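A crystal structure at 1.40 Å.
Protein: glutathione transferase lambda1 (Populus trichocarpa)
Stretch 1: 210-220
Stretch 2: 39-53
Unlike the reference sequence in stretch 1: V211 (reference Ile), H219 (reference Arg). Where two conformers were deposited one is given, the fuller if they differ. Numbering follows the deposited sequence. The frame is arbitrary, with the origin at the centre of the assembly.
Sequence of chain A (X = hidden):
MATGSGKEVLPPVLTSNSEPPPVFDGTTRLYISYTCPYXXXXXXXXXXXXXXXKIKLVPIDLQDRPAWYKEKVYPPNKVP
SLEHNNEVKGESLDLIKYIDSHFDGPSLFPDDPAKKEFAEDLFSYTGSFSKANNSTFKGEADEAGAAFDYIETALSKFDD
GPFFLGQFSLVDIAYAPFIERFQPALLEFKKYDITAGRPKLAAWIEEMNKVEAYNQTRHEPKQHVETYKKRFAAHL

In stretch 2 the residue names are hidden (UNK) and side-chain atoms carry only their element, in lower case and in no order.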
# COMPACT_ATOMS: atom_id res chain seq x y z
N LYS A 210 14.25 -5.42 2.83
CA LYS A 210 15.51 -4.80 2.44
C LYS A 210 15.27 -3.51 1.68
O LYS A 210 16.21 -2.78 1.37
CB LYS A 210 16.33 -5.75 1.57
CG LYS A 210 16.82 -6.97 2.30
CD LYS A 210 17.43 -7.97 1.34
CE LYS A 210 17.83 -9.22 2.08
NZ LYS A 210 18.41 -10.24 1.16
N VAL A 211 14.01 -3.24 1.33
CA VAL A 211 13.68 -2.07 0.55
C VAL A 211 13.45 -0.89 1.48
O VAL A 211 12.42 -0.79 2.14
CB VAL A 211 12.43 -2.30 -0.32
CG1 VAL A 211 12.06 -1.04 -1.09
CG2 VAL A 211 12.64 -3.48 -1.27
N GLU A 212 14.43 0.01 1.53
CA GLU A 212 14.41 1.11 2.48
C GLU A 212 13.22 2.04 2.28
O GLU A 212 12.63 2.55 3.25
CB GLU A 212 15.73 1.88 2.41
CG GLU A 212 15.93 2.86 3.54
CD GLU A 212 15.83 2.21 4.91
OE1 GLU A 212 16.11 1.00 5.03
OE2 GLU A 212 15.47 2.92 5.87
N ALA A 213 12.84 2.25 1.02
CA ALA A 213 11.69 3.11 0.70
C ALA A 213 10.42 2.58 1.34
O ALA A 213 9.54 3.35 1.74
CB ALA A 213 11.51 3.22 -0.79
N TYR A 214 10.31 1.25 1.42
CA TYR A 214 9.18 0.61 2.08
C TYR A 214 9.32 0.69 3.60
O TYR A 214 8.38 1.07 4.29
CB TYR A 214 9.04 -0.84 1.63
CG TYR A 214 8.27 -1.69 2.62
CD1 TYR A 214 6.93 -1.45 2.88
CD2 TYR A 214 8.90 -2.71 3.32
CE1 TYR A 214 6.23 -2.21 3.79
CE2 TYR A 214 8.21 -3.48 4.24
CZ TYR A 214 6.88 -3.22 4.47
OH TYR A 214 6.18 -3.98 5.39
N ASN A 215 10.50 0.35 4.11
CA ASN A 215 10.74 0.42 5.55
C ASN A 215 10.42 1.78 6.15
O ASN A 215 9.94 1.88 7.29
CB ASN A 215 12.19 0.07 5.87
CG ASN A 215 12.53 -1.37 5.54
OD1 ASN A 215 11.66 -2.25 5.59
ND2 ASN A 215 13.79 -1.61 5.19
N GLN A 216 10.69 2.84 5.39
CA GLN A 216 10.44 4.19 5.87
C GLN A 216 8.97 4.51 6.05
O GLN A 216 8.63 5.47 6.73
CB GLN A 216 11.09 5.21 4.93
CG GLN A 216 12.59 5.28 5.08
CD GLN A 216 13.23 5.87 3.86
OE1 GLN A 216 12.55 6.23 2.90
NE2 GLN A 216 14.55 5.97 3.87
N THR A 217 8.09 3.71 5.45
CA THR A 217 6.65 3.95 5.61
C THR A 217 6.14 3.28 6.86
O THR A 217 4.95 3.34 7.18
CB THR A 217 5.81 3.47 4.41
OG1 THR A 217 5.87 2.04 4.32
CG2 THR A 217 6.33 4.09 3.13
N ARG A 218 7.05 2.61 7.56
CA ARG A 218 6.75 2.09 8.89
C ARG A 218 7.19 3.11 9.93
O ARG A 218 6.97 2.92 11.13
CB ARG A 218 7.44 0.74 9.11
CG ARG A 218 6.95 -0.36 8.17
CD ARG A 218 7.80 -1.63 8.26
NE ARG A 218 7.29 -2.59 9.24
CZ ARG A 218 7.33 -3.91 9.09
NH1 ARG A 218 7.86 -4.43 7.98
NH2 ARG A 218 6.85 -4.72 10.02
N HIS A 219 7.81 4.20 9.47
CA HIS A 219 8.25 5.30 10.34
C HIS A 219 7.06 6.12 10.81
O HIS A 219 5.96 6.00 10.27
CB HIS A 219 9.22 6.25 9.62
CG HIS A 219 10.57 5.68 9.35
ND1 HIS A 219 11.63 6.45 8.92
CD2 HIS A 219 11.04 4.41 9.43
CE1 HIS A 219 12.69 5.68 8.76
NE2 HIS A 219 12.36 4.44 9.06
N GLU A 220 7.30 6.97 11.80
CA GLU A 220 6.27 7.82 12.38
C GLU A 220 6.88 9.12 12.90
O GLU A 220 8.09 9.18 13.15
CB GLU A 220 5.57 7.07 13.52
CG GLU A 220 6.49 6.71 14.67
CD GLU A 220 5.82 5.80 15.69
OE1 GLU A 220 4.65 5.41 15.45
OE2 GLU A 220 6.46 5.47 16.71
N UNK A 39 -3.43 3.67 2.42
CA UNK A 39 -2.62 4.86 2.23
C UNK A 39 -1.13 4.51 2.16
O UNK A 39 -0.37 5.11 1.40
c UNK A 39 -2.88 5.87 3.35
N UNK A 40 -0.72 3.52 2.95
CA UNK A 40 0.67 3.08 2.93
C UNK A 40 1.08 2.60 1.55
O UNK A 40 2.22 2.84 1.14
c UNK A 40 2.59 0.53 5.15
c UNK A 40 2.38 1.74 4.26
o UNK A 40 1.63 -0.11 5.60
n UNK A 40 3.85 0.22 5.43
c UNK A 40 0.90 1.98 3.96
N UNK A 41 0.19 1.94 0.82
CA UNK A 41 0.48 1.55 -0.57
C UNK A 41 0.99 2.72 -1.38
O UNK A 41 1.97 2.60 -2.12
c UNK A 41 -2.55 -0.67 -1.58
c UNK A 41 -4.17 -2.55 -1.62
n UNK A 41 -5.17 -1.72 -1.90
c UNK A 41 -0.79 1.05 -1.26
n UNK A 41 -2.93 -2.08 -1.45
n UNK A 41 -4.40 -3.84 -1.50
c UNK A 41 -1.27 -0.32 -0.82
N UNK A 42 0.33 3.85 -1.23
CA UNK A 42 0.63 5.01 -2.06
C UNK A 42 1.88 5.73 -1.55
O UNK A 42 2.71 6.20 -2.33
c UNK A 42 -0.38 7.02 -3.20
c UNK A 42 -1.87 5.20 -2.40
c UNK A 42 -0.59 5.98 -2.11
N UNK A 43 2.03 5.77 -0.24
CA UNK A 43 3.21 6.32 0.39
C UNK A 43 4.47 5.53 -0.04
O UNK A 43 5.51 6.13 -0.37
c UNK A 43 3.01 6.27 1.90
c UNK A 43 3.60 6.48 6.50
n UNK A 43 5.98 7.85 3.45
c UNK A 43 4.10 6.84 2.75
c UNK A 43 5.32 7.46 4.59
c UNK A 43 3.26 6.33 5.16
c UNK A 43 5.66 7.61 5.93
c UNK A 43 4.13 6.82 4.18
c UNK A 43 5.24 7.47 2.35
c UNK A 43 4.80 7.12 6.87
N UNK A 44 4.38 4.20 -0.05
CA UNK A 44 5.49 3.37 -0.52
C UNK A 44 5.81 3.69 -1.98
O UNK A 44 6.98 3.80 -2.34
c UNK A 44 6.30 1.05 -1.05
c UNK A 44 5.17 1.86 -0.41
c UNK A 44 4.99 1.44 1.05
c UNK A 44 4.21 0.14 1.19
N UNK A 45 4.79 3.86 -2.81
CA UNK A 45 5.01 4.17 -4.22
C UNK A 45 5.77 5.48 -4.39
O UNK A 45 6.76 5.54 -5.12
c UNK A 45 3.94 4.46 -6.48
c UNK A 45 3.68 4.19 -5.00
o UNK A 45 3.06 2.91 -4.87
N UNK A 46 5.34 6.51 -3.69
CA UNK A 46 6.04 7.78 -3.63
C UNK A 46 7.51 7.61 -3.28
O UNK A 46 8.39 8.10 -3.99
n UNK A 46 5.97 11.70 -0.32
c UNK A 46 5.35 8.69 -2.60
n UNK A 46 7.19 12.95 1.18
c UNK A 46 6.79 11.77 0.73
c UNK A 46 6.16 9.88 -2.09
c UNK A 46 5.44 10.46 -0.86
n UNK A 46 7.21 10.66 1.33
N UNK A 47 7.79 6.88 -2.21
CA UNK A 47 9.17 6.73 -1.76
C UNK A 47 10.01 5.93 -2.74
O UNK A 47 11.15 6.27 -3.00
o UNK A 47 8.23 8.03 0.51
c UNK A 47 9.23 6.04 -0.41
c UNK A 47 8.71 6.91 0.72
n UNK A 47 8.81 6.40 1.94
N UNK A 48 9.43 4.85 -3.27
CA UNK A 48 10.18 3.98 -4.19
C UNK A 48 10.56 4.71 -5.46
O UNK A 48 11.54 4.36 -6.12
c UNK A 48 9.36 2.74 -4.53
s UNK A 48 9.23 1.56 -3.19
N UNK A 49 9.81 5.75 -5.81
CA UNK A 49 10.10 6.53 -7.00
C UNK A 49 10.94 7.77 -6.70
O UNK A 49 11.25 8.54 -7.60
c UNK A 49 8.81 6.89 -7.73
c UNK A 49 8.11 5.69 -8.32
c UNK A 49 6.83 6.07 -9.07
n UNK A 49 7.61 5.56 -11.38
c UNK A 49 7.16 6.63 -10.44
N UNK A 50 11.34 7.94 -5.44
CA UNK A 50 12.15 9.08 -5.05
C UNK A 50 11.41 10.41 -5.08
O UNK A 50 11.99 11.46 -5.34
N UNK A 51 10.12 10.37 -4.78
CA UNK A 51 9.26 11.55 -4.95
C UNK A 51 8.98 12.29 -3.65
O UNK A 51 7.99 13.03 -3.57
c UNK A 51 8.57 11.57 -8.01
c UNK A 51 8.09 10.53 -7.01
c UNK A 51 7.95 11.13 -5.61
c UNK A 51 6.78 9.92 -7.47
N UNK A 52 9.83 12.11 -2.65
CA UNK A 52 9.60 12.73 -1.35
C UNK A 52 9.55 14.26 -1.42
O UNK A 52 8.79 14.89 -0.70
o UNK A 52 11.91 10.36 -2.04
c UNK A 52 10.66 12.27 -0.33
c UNK A 52 11.61 9.98 -0.91
c UNK A 52 10.66 10.77 -0.03
n UNK A 52 12.09 8.85 -0.39
N UNK A 53 10.33 14.85 -2.32
CA UNK A 53 10.35 16.30 -2.47
C UNK A 53 9.28 16.81 -3.43
O UNK A 53 9.07 18.02 -3.55
c UNK A 53 11.72 16.78 -2.95
o UNK A 53 13.97 16.60 -2.23
c UNK A 53 12.78 16.69 -1.88
o UNK A 53 12.41 16.70 -0.69
O HOH W 1 11.67 8.75 2.58

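Position 39 has one side-chain carbon and does not reach stretch 1. It is A39.

Position 40 has three carbons, the third carrying one oxygen and one nitrogen. The nitrogen lies 2.9 Å from T217 OG1. An amide on a three-carbon chain is glutamine, Q40.

Position 41 has three carbons, a nitrogen, then a carbon with two more nitrogens. The CA-to-CB bond points away from stretch 1, and the side chain makes no contact there. It is R41.

Position 42 has one carbon carrying two others, out of reach. With no oxygen in the fork, it is V42.

Position 43 has one carbon leading into fused five- and six-membered rings with one nitrogen. T217 CG2 sits over one face. This is W43.

Position 44 has four carbons, forked at the first, one arm two carbons long. The tip of that arm lies near the plane of the Y214 ring. It is I44, with CD1 3.6 Å from Y214 CD1.

Position 45 has one carbon bearing an oxygen and a carbon. It makes no contact with stretch 1. It is T45.

Position 46 has three carbons, a nitrogen, then a carbon with two more nitrogens. It is R46; it makes no contact with stretch 1.

Position 47 has two carbons, the second with one oxygen and one nitrogen. The nitrogen faces A213 O. The shorter amide is asparagine, N47.

Position 48 has one carbon and one sulfur, near A213. It is C48, with SG 3.7 Å from A213 CB.

Position 49 has four carbons in a row ending in nitrogen. Its CA-to-CB bond points away. It is K49.

Position 50 has no side-chain atoms. Its phi is positive, which favours glycine, and it closes the helix in a Schellman motif. It is G50.

Position 51 has four carbons, forked at the second, out of reach. It is L51.

Position 52 has three carbons, the third carrying one oxygen and one nitrogen. A water joins that group to Q216. It is Q52.

Position 53 has two carbons, the second with two oxygens. It is D53, out of reach.

Two hydrogen bonds tie the stretches together. Q40 NE2 donates to T217 OG1 at 2.9 Å, nearly straight, and T217 OG1 in turn donates to Y214 O at 2.7 Å. N47 ND2 donates to A213 O at 3.1 Å. Between these bonds, T217 CG2 makes a CH-pi contact 3.5 Å from the centroid of the W43 five-membered ring. A213 packs closely: its CB is 3.6 Å from N47 CB. Water 1 accepts from Q52 NE2 at 3.0 Å and donates to Q216 OE1 at 2.7 Å.

Stretch 2 39-53: AQRVWITRNCKGLQD
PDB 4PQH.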